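Local coordinates for protein quinoline 2-oxidoreductase medium subunit (Pseudomonas putida, PDB 1T3Q) that binds FAD as the flavoprotein subunit of a molybdenum hydroxylase and probably passes on electrons released when quinoline is oxidised, at residues E58-S63 with H77-T82; G113-A118 with E123-M128; M128-A133 with L176-D181; A133-A138 with T149-G154. All coordinates share one frame; numbering follows the deposited sequence.

Running from the N terminus, contact 1 closes a short loop in which the chain passes through strands 62-65 and 68-72 and returns as helix 77-82 to the region of residues 58-63. It is complete before contact 2 begins, which closes the short connection between helix 111-117 and helix 123-130 beside the FAD; His77 and Ser114 touch between them. Helix 123-130 then serves contact 3 as well, with Met128 common to both. Contact 3 closes the longest loop, joining the FAD-binding part to strand 177-183 of the following sheet. Nested inside that loop, contact 4 shares Ala133 and packs strand 134-139 against the region round helix 148-151.

Contact 1 of 4, residues E58-S63 with H77-T82; sequences ELFEIS and HFRNKT. With FAD (flavin-adenine dinucleotide), chain R.
Two hydrogen bonds from the guanidinium of Arg79 to the carbonyl oxygen of Phe60 carry the polar part of this contact. Arg79 NH2 lies 2.8 Å from Phe60 O, in the carbonyl plane and on a lone pair, while Arg79 NH1 reaches the same Phe60 O at 3.0 Å, nearly along the C=O axis. Both bonds are bent, at 148° and 138°. The oxygen is gripped end-on, close to the guanidinium plane. After an extended chi2, a bend at chi3 (59°) turns the Arg79 head toward this carbonyl, where the 3-10 segment ends. An alanine here would remove both donors, and Phe60 O would probably be left without its guanidinium mate, with the turn free to shift.

The bonds tie helix 77-82 to the 3-10 turn leading into strand 62-65 of the five-stranded antiparallel sheet in the FAD-binding part of the chain, and Ile62 ties it to the strand itself.

Van der Waals contacts flank the bonds. Arg79 NH2 lies at the edge of the Phe60 ring, whose plane is nearly parallel to that of the guanidinium. Ile62 runs counter to Arg79, its CD1 3.8 Å from Arg79 NH1, and Asn80 ND2 is buried against the same methyl at 4.1 Å, with no partner in the model.

At the helix start, His77 NE2 and the ribityl hydroxyl O2' of FAD are hydrogen-bonded at 3.0 Å.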
# COMPACT_ATOMS: atom_id res chain seq x y z
N GLU C 58 -40.30 -0.21 32.42
CA GLU C 58 -41.72 -0.55 32.40
C GLU C 58 -42.26 -0.81 30.99
O GLU C 58 -43.20 -1.58 30.83
CB GLU C 58 -42.55 0.54 33.07
CG GLU C 58 -42.32 1.93 32.52
CD GLU C 58 -41.35 2.73 33.38
OE1 GLU C 58 -40.24 2.23 33.67
OE2 GLU C 58 -41.71 3.87 33.75
N LEU C 59 -41.66 -0.18 29.99
CA LEU C 59 -42.11 -0.35 28.61
C LEU C 59 -41.76 -1.72 28.04
O LEU C 59 -42.17 -2.07 26.93
CB LEU C 59 -41.52 0.74 27.72
CG LEU C 59 -41.79 2.20 28.12
CD1 LEU C 59 -41.30 3.13 27.02
CD2 LEU C 59 -43.28 2.41 28.36
N PHE C 60 -41.00 -2.50 28.81
CA PHE C 60 -40.59 -3.84 28.37
C PHE C 60 -41.41 -4.95 29.02
O PHE C 60 -41.22 -6.12 28.71
CB PHE C 60 -39.11 -4.07 28.71
CG PHE C 60 -38.16 -3.24 27.88
CD1 PHE C 60 -38.00 -1.88 28.12
CD2 PHE C 60 -37.44 -3.83 26.84
CE1 PHE C 60 -37.16 -1.11 27.32
CE2 PHE C 60 -36.60 -3.06 26.04
CZ PHE C 60 -36.46 -1.70 26.28
N GLU C 61 -42.32 -4.57 29.91
CA GLU C 61 -43.13 -5.55 30.63
C GLU C 61 -44.26 -6.22 29.84
O GLU C 61 -44.93 -5.61 29.01
CB GLU C 61 -43.75 -4.90 31.87
CG GLU C 61 -42.76 -4.17 32.77
CD GLU C 61 -43.43 -3.59 34.01
N ILE C 62 -44.44 -7.51 30.12
CA ILE C 62 -45.50 -8.31 29.53
C ILE C 62 -46.20 -8.93 30.73
O ILE C 62 -45.55 -9.49 31.60
CB ILE C 62 -44.96 -9.45 28.64
CG1 ILE C 62 -44.27 -8.89 27.40
CG2 ILE C 62 -46.12 -10.37 28.23
CD1 ILE C 62 -43.75 -9.97 26.45
N SER C 63 -47.52 -8.81 30.78
CA SER C 63 -48.28 -9.38 31.89
C SER C 63 -49.72 -9.66 31.49
O SER C 63 -50.18 -9.22 30.43
CB SER C 63 -48.25 -8.43 33.09
OG SER C 63 -48.88 -7.20 32.79
N HIS C 77 -40.68 -7.69 18.49
CA HIS C 77 -41.48 -8.66 17.76
C HIS C 77 -41.01 -10.05 18.21
O HIS C 77 -41.82 -10.96 18.42
CB HIS C 77 -41.29 -8.53 16.25
CG HIS C 77 -41.65 -7.19 15.70
ND1 HIS C 77 -42.71 -6.45 16.17
CD2 HIS C 77 -41.12 -6.48 14.68
CE1 HIS C 77 -42.82 -5.34 15.47
NE2 HIS C 77 -41.87 -5.33 14.55
N PHE C 78 -39.70 -10.19 18.36
CA PHE C 78 -39.11 -11.46 18.79
C PHE C 78 -39.69 -11.96 20.11
O PHE C 78 -40.07 -13.13 20.21
CB PHE C 78 -37.60 -11.34 18.95
CG PHE C 78 -36.99 -12.51 19.66
CD1 PHE C 78 -36.85 -13.73 19.02
CD2 PHE C 78 -36.61 -12.40 21.00
CE1 PHE C 78 -36.35 -14.84 19.70
CE2 PHE C 78 -36.11 -13.51 21.69
CZ PHE C 78 -35.98 -14.73 21.03
N ARG C 79 -39.74 -11.10 21.12
CA ARG C 79 -40.27 -11.50 22.41
C ARG C 79 -41.75 -11.84 22.31
O ARG C 79 -42.20 -12.84 22.86
CB ARG C 79 -40.06 -10.40 23.45
CG ARG C 79 -38.61 -10.21 23.88
CD ARG C 79 -38.50 -9.14 24.95
NE ARG C 79 -39.29 -9.46 26.14
CZ ARG C 79 -39.77 -8.56 26.98
NH1 ARG C 79 -40.47 -8.94 28.04
NH2 ARG C 79 -39.56 -7.26 26.77
N ASN C 80 -42.50 -11.02 21.58
CA ASN C 80 -43.93 -11.26 21.40
C ASN C 80 -44.16 -12.61 20.72
O ASN C 80 -45.12 -13.32 21.03
CB ASN C 80 -44.55 -10.15 20.55
CG ASN C 80 -45.01 -8.97 21.37
OD1 ASN C 80 -45.15 -7.86 20.86
ND2 ASN C 80 -45.25 -9.20 22.66
N LYS C 81 -43.27 -12.95 19.80
CA LYS C 81 -43.39 -14.19 19.05
C LYS C 81 -42.92 -15.42 19.83
O LYS C 81 -43.22 -16.55 19.43
CB LYS C 81 -42.58 -14.07 17.75
CG LYS C 81 -42.73 -15.25 16.79
CD LYS C 81 -41.86 -15.05 15.56
CE LYS C 81 -41.92 -16.26 14.64
N THR C 82 -42.23 -15.21 20.94
CA THR C 82 -41.72 -16.32 21.73
C THR C 82 -42.10 -16.34 23.21
O THR C 82 -41.96 -17.37 23.87
CB THR C 82 -40.18 -16.39 21.64
OG1 THR C 82 -39.61 -15.23 22.26
CG2 THR C 82 -39.73 -16.45 20.18
PA FAD R . -38.72 2.84 15.30
O1A FAD R . -38.29 2.67 13.88
O2A FAD R . -37.83 3.27 16.20
O5B FAD R . -39.68 3.99 15.08
C5B FAD R . -41.05 3.87 14.56
C4B FAD R . -41.75 5.29 14.63
O4B FAD R . -42.58 5.28 15.86
C3B FAD R . -40.89 6.60 14.75
O3B FAD R . -41.51 7.68 14.13
C2B FAD R . -40.74 6.74 16.29
O2B FAD R . -40.53 8.08 16.69
C1B FAD R . -42.09 6.31 16.78
N9A FAD R . -42.10 5.63 18.07
C8A FAD R . -41.46 4.46 18.40
N7A FAD R . -41.83 3.97 19.58
C5A FAD R . -42.76 4.87 20.06
C6A FAD R . -43.58 4.91 21.31
N6A FAD R . -43.51 4.02 22.26
N1A FAD R . -44.43 6.01 21.41
C2A FAD R . -44.53 6.97 20.43
N3A FAD R . -43.81 7.02 19.27
C4A FAD R . -42.90 5.98 19.15
N1 FAD R . -43.14 -4.27 9.59
C2 FAD R . -44.24 -5.01 9.40
O2 FAD R . -45.30 -4.71 9.88
N3 FAD R . -44.27 -6.08 8.44
C4 FAD R . -43.18 -6.35 7.61
O4 FAD R . -43.27 -7.24 6.79
C4X FAD R . -41.99 -5.50 7.75
N5 FAD R . -40.89 -5.71 6.97
C5X FAD R . -39.76 -4.95 7.21
C6 FAD R . -38.61 -5.18 6.38
C7 FAD R . -37.43 -4.47 6.56
C7M FAD R . -36.26 -4.72 5.62
C8 FAD R . -37.32 -3.47 7.65
C8M FAD R . -36.07 -2.67 7.90
C9 FAD R . -38.44 -3.25 8.50
C9A FAD R . -39.66 -3.97 8.28
N10 FAD R . -40.87 -3.79 9.10
C10 FAD R . -42.01 -4.48 8.84
C1' FAD R . -40.88 -2.69 10.10
C2' FAD R . -40.69 -3.18 11.56
O2' FAD R . -41.89 -3.82 12.00
C3' FAD R . -40.36 -1.94 12.39
O3' FAD R . -39.58 -2.40 13.50
C4' FAD R . -41.62 -1.20 12.91
O4' FAD R . -42.45 -0.76 11.84
C5' FAD R . -41.12 0.00 13.67
O5' FAD R . -40.79 -0.40 15.13
P FAD R . -39.50 0.08 15.75
O1P FAD R . -39.52 -0.45 17.18
O2P FAD R . -38.38 -0.22 14.98
O3P FAD R . -39.57 1.55 15.82

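Contact 2 of 4, residues G113-A118 with E123-M128; sequences GSLAHA and EMPFLM. With FAD (flavin-adenine dinucleotide), chain R.
One water bridges both helices and the flavin: it lies 2.9 Å from Ser114 OG, accepts from Met124 N at 2.8 Å and donates to FAD O2 at 2.8 Å. Ser114 reaches it because its hydroxyl is anti to the backbone N (chi1 176°), a setting that also lays OG against Met124 CB at 3.4 Å. The apolar part of the contact centres on one methyl, Leu115 CD2. It rests 3.7 Å from Pro125 CA and 3.9 Å from Met128 CG, and it also meets the CB of Met124, so three residues of the second helix close round it. Pro125 CG adds to this by lying near Ser114 O. The helix axes cross almost perpendicularly, at -89°, with a closest approach of 8.4 Å.

At the start of the second helix, FAD N3 donates to Glu123 OE2 at 2.8 Å, and Glu123 N makes a weak bond to FAD O2. On the other helix, Gly113 packs close against the cofactor, its carbonyl carbon beside FAD O5'. Two helices meeting at a corner thus hold the pyrimidine side of the isoalloxazine and the middle of the cofactor, forming part of the FAD site of this molybdenum hydroxylase flavoprotein family.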
# COMPACT_ATOMS: atom_id res chain seq x y z
N GLY C 113 -43.30 0.64 18.39
CA GLY C 113 -42.74 1.30 17.22
C GLY C 113 -43.54 1.01 15.97
O GLY C 113 -43.77 1.89 15.14
N SER C 114 -43.98 -0.24 15.83
CA SER C 114 -44.77 -0.63 14.67
C SER C 114 -46.10 0.13 14.66
O SER C 114 -46.53 0.62 13.62
CB SER C 114 -45.05 -2.14 14.70
OG SER C 114 -45.89 -2.53 13.64
N LEU C 115 -46.73 0.24 15.83
CA LEU C 115 -48.01 0.93 15.93
C LEU C 115 -47.88 2.43 15.67
O LEU C 115 -48.72 3.02 14.99
CB LEU C 115 -48.64 0.67 17.30
CG LEU C 115 -49.05 -0.78 17.54
CD1 LEU C 115 -49.47 -0.98 19.00
CD2 LEU C 115 -50.18 -1.14 16.60
N ALA C 116 -46.83 3.03 16.21
CA ALA C 116 -46.61 4.46 16.03
C ALA C 116 -46.22 4.79 14.58
O ALA C 116 -46.63 5.82 14.04
CB ALA C 116 -45.53 4.94 16.98
N HIS C 117 -45.43 3.92 13.96
CA HIS C 117 -45.01 4.14 12.57
C HIS C 117 -46.27 4.13 11.72
O HIS C 117 -46.41 4.92 10.78
CB HIS C 117 -44.04 3.06 12.11
CG HIS C 117 -43.52 3.28 10.72
ND1 HIS C 117 -42.92 4.46 10.32
CD2 HIS C 117 -43.51 2.47 9.63
CE1 HIS C 117 -42.57 4.37 9.05
NE2 HIS C 117 -42.92 3.17 8.61
N ALA C 118 -47.18 3.23 12.06
CA ALA C 118 -48.47 3.09 11.39
C ALA C 118 -48.47 2.87 9.88
O ALA C 118 -49.23 3.51 9.15
CB ALA C 118 -49.34 4.30 11.73
N GLU C 123 -48.54 -5.46 9.86
CA GLU C 123 -49.40 -6.43 10.54
C GLU C 123 -49.96 -5.98 11.89
O GLU C 123 -51.14 -6.16 12.16
CB GLU C 123 -48.66 -7.76 10.74
CG GLU C 123 -48.57 -8.64 9.50
CD GLU C 123 -47.54 -8.15 8.50
OE1 GLU C 123 -47.49 -8.68 7.37
OE2 GLU C 123 -46.76 -7.24 8.86
N MET C 124 -49.11 -5.40 12.74
CA MET C 124 -49.57 -4.99 14.07
C MET C 124 -50.71 -3.97 14.12
O MET C 124 -51.66 -4.15 14.88
CB MET C 124 -48.38 -4.51 14.92
CG MET C 124 -47.40 -5.62 15.29
SD MET C 124 -48.16 -7.05 16.13
CE MET C 124 -48.52 -8.13 14.75
N PRO C 125 -50.64 -2.89 13.32
CA PRO C 125 -51.75 -1.94 13.38
C PRO C 125 -53.06 -2.63 13.00
O PRO C 125 -54.10 -2.38 13.60
CB PRO C 125 -51.35 -0.87 12.37
CG PRO C 125 -49.84 -0.88 12.46
CD PRO C 125 -49.54 -2.37 12.50
N PHE C 126 -52.99 -3.49 11.99
CA PHE C 126 -54.16 -4.22 11.52
C PHE C 126 -54.67 -5.20 12.58
O PHE C 126 -55.87 -5.26 12.85
CB PHE C 126 -53.82 -5.01 10.25
CG PHE C 126 -54.80 -6.12 9.95
CD1 PHE C 126 -56.07 -5.83 9.46
CD2 PHE C 126 -54.47 -7.45 10.20
CE1 PHE C 126 -57.00 -6.84 9.22
CE2 PHE C 126 -55.39 -8.47 9.97
CZ PHE C 126 -56.66 -8.17 9.48
N LEU C 127 -53.75 -5.96 13.17
CA LEU C 127 -54.13 -6.95 14.17
C LEU C 127 -54.69 -6.36 15.46
O LEU C 127 -55.73 -6.80 15.96
CB LEU C 127 -52.94 -7.84 14.51
CG LEU C 127 -53.25 -9.02 15.43
CD1 LEU C 127 -54.23 -9.97 14.74
CD2 LEU C 127 -51.97 -9.75 15.79
N MET C 128 -54.00 -5.36 16.01
CA MET C 128 -54.47 -4.75 17.25
C MET C 128 -55.89 -4.19 17.10
O MET C 128 -56.72 -4.36 17.99
CB MET C 128 -53.51 -3.64 17.69
CG MET C 128 -52.13 -4.14 18.06
SD MET C 128 -52.15 -5.44 19.33
CE MET C 128 -51.96 -6.94 18.32
PA FAD R . -38.72 2.84 15.30
O1A FAD R . -38.29 2.67 13.88
O2A FAD R . -37.83 3.27 16.20
O5B FAD R . -39.68 3.99 15.08
C5B FAD R . -41.05 3.87 14.56
C4B FAD R . -41.75 5.29 14.63
O4B FAD R . -42.58 5.28 15.86
C3B FAD R . -40.89 6.60 14.75
O3B FAD R . -41.51 7.68 14.13
C2B FAD R . -40.74 6.74 16.29
O2B FAD R . -40.53 8.08 16.69
C1B FAD R . -42.09 6.31 16.78
N9A FAD R . -42.10 5.63 18.07
C8A FAD R . -41.46 4.46 18.40
N7A FAD R . -41.83 3.97 19.58
C5A FAD R . -42.76 4.87 20.06
C6A FAD R . -43.58 4.91 21.31
N6A FAD R . -43.51 4.02 22.26
N1A FAD R . -44.43 6.01 21.41
C2A FAD R . -44.53 6.97 20.43
N3A FAD R . -43.81 7.02 19.27
C4A FAD R . -42.90 5.98 19.15
N1 FAD R . -43.14 -4.27 9.59
C2 FAD R . -44.24 -5.01 9.40
O2 FAD R . -45.30 -4.71 9.88
N3 FAD R . -44.27 -6.08 8.44
C4 FAD R . -43.18 -6.35 7.61
O4 FAD R . -43.27 -7.24 6.79
C4X FAD R . -41.99 -5.50 7.75
N5 FAD R . -40.89 -5.71 6.97
C5X FAD R . -39.76 -4.95 7.21
C6 FAD R . -38.61 -5.18 6.38
C7 FAD R . -37.43 -4.47 6.56
C7M FAD R . -36.26 -4.72 5.62
C8 FAD R . -37.32 -3.47 7.65
C8M FAD R . -36.07 -2.67 7.90
C9 FAD R . -38.44 -3.25 8.50
C9A FAD R . -39.66 -3.97 8.28
N10 FAD R . -40.87 -3.79 9.10
C10 FAD R . -42.01 -4.48 8.84
C1' FAD R . -40.88 -2.69 10.10
C2' FAD R . -40.69 -3.18 11.56
O2' FAD R . -41.89 -3.82 12.00
C3' FAD R . -40.36 -1.94 12.39
O3' FAD R . -39.58 -2.40 13.50
C4' FAD R . -41.62 -1.20 12.91
O4' FAD R . -42.45 -0.76 11.84
C5' FAD R . -41.12 0.00 13.67
O5' FAD R . -40.79 -0.40 15.13
P FAD R . -39.50 0.08 15.75
O1P FAD R . -39.52 -0.45 17.18
O2P FAD R . -38.38 -0.22 14.98
O3P FAD R . -39.57 1.55 15.82
O HOH W 1 -46.31 -5.11 12.42

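Contact 3 of 4, residues M128-A133 with L176-D181; sequences MATLGA and LHWEFD
A Schellman motif closes helix 123-130, and the residues at this helix end pack on Trp178 of strand 177-183, which within this chain is an outer strand of the four-stranded antiparallel sheet. Gly132, with positive phi, makes the turn, and Ala133 N bonds back to Met128 O at 2.9 Å. The contact joins the FAD-binding part to the sheet that follows it, in the region of the CO dehydrogenase flavoprotein C-terminal domain.

Leu131 CD2 stands over one face of the Trp178 indole, 3.7 Å from the centroid of the five-membered ring and 23° off the normal, a CH-pi contact displaced toward the rim. Leu131 and Trp178 run antiparallel alongside one another. Trp178 keeps CG beside its backbone N (chi1 -68°), which carries the indole toward the helix end. Thr130 turns its methyl rather than its hydroxyl to the indole, while Thr130 OG1 bonds to Phe126 O within the helix. Ile92 of helix 92-97 and Arg210 of strand 205-214 also touch the indole. A leucine in place of the tryptophan would probably open a gap beside the helix end and deprive the Leu131 methyl of its aromatic face.

At the far rim of the indole, Thr130 CG2 approaches obliquely, 3.3 Å from Trp178 CH2 and 3.6 Å from Trp178 CZ3.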
# COMPACT_ATOMS: atom_id res chain seq x y z
N MET C 128 -54.00 -5.36 16.01
CA MET C 128 -54.47 -4.75 17.25
C MET C 128 -55.89 -4.19 17.10
O MET C 128 -56.72 -4.36 17.99
CB MET C 128 -53.51 -3.64 17.69
CG MET C 128 -52.13 -4.14 18.06
SD MET C 128 -52.15 -5.44 19.33
CE MET C 128 -51.96 -6.94 18.32
N ALA C 129 -56.16 -3.54 15.97
CA ALA C 129 -57.48 -2.98 15.72
C ALA C 129 -58.50 -4.10 15.65
O ALA C 129 -59.57 -4.03 16.25
CB ALA C 129 -57.49 -2.18 14.42
N THR C 130 -58.15 -5.15 14.91
CA THR C 130 -59.02 -6.30 14.73
C THR C 130 -59.31 -7.05 16.03
O THR C 130 -60.41 -7.56 16.23
CB THR C 130 -58.39 -7.28 13.71
OG1 THR C 130 -58.27 -6.62 12.44
CG2 THR C 130 -59.25 -8.51 13.54
N LEU C 131 -58.32 -7.10 16.91
CA LEU C 131 -58.50 -7.79 18.19
C LEU C 131 -59.12 -6.88 19.24
O LEU C 131 -59.28 -7.27 20.39
CB LEU C 131 -57.15 -8.30 18.70
CG LEU C 131 -56.54 -9.41 17.83
CD1 LEU C 131 -55.19 -9.81 18.38
CD2 LEU C 131 -57.49 -10.60 17.79
N GLY C 132 -59.47 -5.66 18.83
CA GLY C 132 -60.09 -4.72 19.74
C GLY C 132 -59.21 -4.34 20.92
O GLY C 132 -59.67 -4.26 22.05
N ALA C 133 -57.93 -4.09 20.65
CA ALA C 133 -57.01 -3.73 21.72
C ALA C 133 -57.17 -2.25 22.09
O ALA C 133 -57.80 -1.48 21.38
CB ALA C 133 -55.58 -4.01 21.30
N LEU C 176 -63.16 -15.66 20.36
CA LEU C 176 -63.22 -16.19 19.01
C LEU C 176 -61.92 -16.92 18.70
O LEU C 176 -60.88 -16.62 19.28
CB LEU C 176 -63.38 -15.06 17.99
CG LEU C 176 -64.63 -14.18 18.04
CD1 LEU C 176 -64.40 -12.93 17.21
CD2 LEU C 176 -65.83 -14.97 17.53
N HIS C 177 -61.98 -17.89 17.79
CA HIS C 177 -60.79 -18.61 17.38
C HIS C 177 -60.27 -17.92 16.12
O HIS C 177 -60.96 -17.87 15.10
CB HIS C 177 -61.09 -20.07 17.07
CG HIS C 177 -59.93 -20.81 16.50
ND1 HIS C 177 -59.62 -20.78 15.15
CD2 HIS C 177 -58.95 -21.54 17.09
CE1 HIS C 177 -58.51 -21.45 14.94
NE2 HIS C 177 -58.08 -21.92 16.10
N TRP C 178 -59.05 -17.39 16.20
CA TRP C 178 -58.45 -16.66 15.10
C TRP C 178 -57.43 -17.38 14.23
O TRP C 178 -56.66 -18.23 14.69
CB TRP C 178 -57.76 -15.39 15.62
CG TRP C 178 -58.68 -14.35 16.14
CD1 TRP C 178 -59.03 -14.13 17.44
CD2 TRP C 178 -59.35 -13.35 15.37
NE1 TRP C 178 -59.88 -13.05 17.53
CE2 TRP C 178 -60.09 -12.55 16.27
CE3 TRP C 178 -59.40 -13.04 14.00
CZ2 TRP C 178 -60.87 -11.46 15.85
CZ3 TRP C 178 -60.17 -11.96 13.58
CH2 TRP C 178 -60.90 -11.19 14.51
N GLU C 179 -57.42 -17.01 12.95
CA GLU C 179 -56.47 -17.53 11.98
C GLU C 179 -56.14 -16.33 11.10
O GLU C 179 -56.99 -15.47 10.86
CB GLU C 179 -57.08 -18.67 11.14
CG GLU C 179 -57.33 -19.94 11.94
CD GLU C 179 -56.06 -20.57 12.50
OE1 GLU C 179 -56.17 -21.53 13.30
OE2 GLU C 179 -54.95 -20.11 12.16
N PHE C 180 -54.89 -16.26 10.64
CA PHE C 180 -54.43 -15.14 9.83
C PHE C 180 -53.62 -15.62 8.64
O PHE C 180 -53.01 -16.69 8.67
CB PHE C 180 -53.57 -14.22 10.70
CG PHE C 180 -52.83 -13.15 9.93
CD1 PHE C 180 -53.41 -11.90 9.73
CD2 PHE C 180 -51.56 -13.40 9.42
CE1 PHE C 180 -52.73 -10.91 9.03
CE2 PHE C 180 -50.87 -12.41 8.71
CZ PHE C 180 -51.45 -11.16 8.52
N ASP C 181 -53.62 -14.82 7.58
CA ASP C 181 -52.86 -15.13 6.39
C ASP C 181 -52.72 -13.87 5.56
O ASP C 181 -53.43 -12.89 5.79
CB ASP C 181 -53.56 -16.22 5.57
CG ASP C 181 -52.62 -16.93 4.62
OD1 ASP C 181 -53.10 -17.80 3.87
OD2 ASP C 181 -51.40 -16.63 4.63

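Contact 4 of 4, residues A133-A138 with T149-G154; sequences ATMYIA and TDFMKG
The Phe151 ring has Met135 over one face and Ile137 at its edge. Met135 CG stands 4.2 Å from the ring centroid and 18° off the normal, a CH-pi contact, and the thioether continues across the same ring: its sulfur is 4.9 Å from the centroid in an oblique Met-aromatic contact, and Met135 CE comes down to 3.8 Å from Phe151 CD2. A bend at chi2 (70°) folds the methionine so that CG and CE both reach the ring, and the two side chains lie nearly perpendicular. In the ring plane, Ile137 CD1 lies 3.8 Å from Phe151 CE1.

Met135 and Ile137 are two apart on strand 134-139, so both point to the same side of the five-stranded sheet, toward helix 148-151. Phe151 brings its ring up to both, with CG anti to the backbone N (chi1 -174°). Leu115 of helix 111-117 touches both Met135 and Phe151, linking this packing to the helix beside the FAD; Leu160, a loop residue, also meets Phe151.

Across the two segments the contact is made by methyl, methylene, sulfur and aromatic carbon atoms, with no polar pairing; its hold probably rests on dispersion and burial of apolar surface.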
# COMPACT_ATOMS: atom_id res chain seq x y z
N ALA C 133 -57.93 -4.09 20.65
CA ALA C 133 -57.01 -3.73 21.72
C ALA C 133 -57.17 -2.25 22.09
O ALA C 133 -57.80 -1.48 21.38
CB ALA C 133 -55.58 -4.01 21.30
N THR C 134 -56.59 -1.89 23.23
CA THR C 134 -56.63 -0.52 23.71
C THR C 134 -55.20 -0.01 23.88
O THR C 134 -54.35 -0.71 24.43
CB THR C 134 -57.34 -0.42 25.08
OG1 THR C 134 -58.69 -0.88 24.95
CG2 THR C 134 -57.35 1.03 25.58
N MET C 135 -54.93 1.21 23.41
CA MET C 135 -53.61 1.80 23.56
C MET C 135 -53.62 2.77 24.73
O MET C 135 -54.58 3.53 24.90
CB MET C 135 -53.19 2.57 22.31
CG MET C 135 -52.49 1.74 21.26
SD MET C 135 -53.63 0.61 20.51
CE MET C 135 -52.78 0.25 18.96
N TYR C 136 -52.55 2.75 25.51
CA TYR C 136 -52.42 3.66 26.63
C TYR C 136 -51.28 4.60 26.28
O TYR C 136 -50.14 4.17 26.09
CB TYR C 136 -52.17 2.90 27.93
CG TYR C 136 -53.41 2.13 28.35
CD1 TYR C 136 -53.75 0.93 27.74
CD2 TYR C 136 -54.29 2.67 29.30
CE1 TYR C 136 -54.94 0.27 28.05
CE2 TYR C 136 -55.48 2.02 29.61
CZ TYR C 136 -55.80 0.82 28.99
OH TYR C 136 -56.99 0.18 29.28
N ILE C 137 -51.62 5.88 26.18
CA ILE C 137 -50.68 6.92 25.78
C ILE C 137 -50.36 7.91 26.89
O ILE C 137 -51.27 8.48 27.50
CB ILE C 137 -51.25 7.68 24.57
CG1 ILE C 137 -51.57 6.68 23.45
CG2 ILE C 137 -50.26 8.73 24.10
CD1 ILE C 137 -52.45 7.24 22.34
N ALA C 138 -49.08 8.13 27.14
CA ALA C 138 -48.64 9.05 28.18
C ALA C 138 -48.25 10.41 27.64
O ALA C 138 -47.71 10.53 26.53
CB ALA C 138 -47.48 8.45 28.96
N THR C 149 -58.50 0.76 16.92
CA THR C 149 -59.14 1.23 15.70
C THR C 149 -59.02 2.75 15.56
O THR C 149 -58.73 3.25 14.47
CB THR C 149 -60.63 0.84 15.65
OG1 THR C 149 -60.74 -0.59 15.64
CG2 THR C 149 -61.30 1.40 14.40
N ASP C 150 -59.24 3.49 16.65
CA ASP C 150 -59.13 4.95 16.60
C ASP C 150 -57.68 5.39 16.52
O ASP C 150 -57.37 6.45 15.97
CB ASP C 150 -59.77 5.60 17.83
CG ASP C 150 -61.28 5.68 17.74
OD1 ASP C 150 -61.81 5.72 16.61
OD2 ASP C 150 -61.94 5.71 18.80
N PHE C 151 -56.79 4.59 17.10
CA PHE C 151 -55.37 4.91 17.11
C PHE C 151 -54.80 4.98 15.69
O PHE C 151 -54.08 5.92 15.35
CB PHE C 151 -54.59 3.86 17.90
CG PHE C 151 -53.13 4.18 18.07
CD1 PHE C 151 -52.72 5.10 19.03
CD2 PHE C 151 -52.18 3.60 17.24
CE1 PHE C 151 -51.37 5.43 19.17
CE2 PHE C 151 -50.83 3.93 17.36
CZ PHE C 151 -50.42 4.85 18.33
N MET C 152 -55.12 3.97 14.88
CA MET C 152 -54.66 3.88 13.50
C MET C 152 -55.63 4.62 12.60
O MET C 152 -56.65 4.07 12.20
CB MET C 152 -54.56 2.42 13.07
CG MET C 152 -54.15 2.23 11.63
SD MET C 152 -52.55 2.98 11.32
CE MET C 152 -52.17 2.27 9.69
N LYS C 153 -55.30 5.86 12.27
CA LYS C 153 -56.17 6.69 11.44
C LYS C 153 -55.90 6.61 9.95
O LYS C 153 -56.74 7.02 9.14
CB LYS C 153 -56.07 8.14 11.91
CG LYS C 153 -56.37 8.33 13.39
CD LYS C 153 -56.25 9.79 13.81
CE LYS C 153 -57.30 10.66 13.13
N GLY C 154 -54.74 6.09 9.58
CA GLY C 154 -54.38 5.97 8.17
C GLY C 154 -52.91 5.69 7.99
O GLY C 154 -52.17 5.50 8.96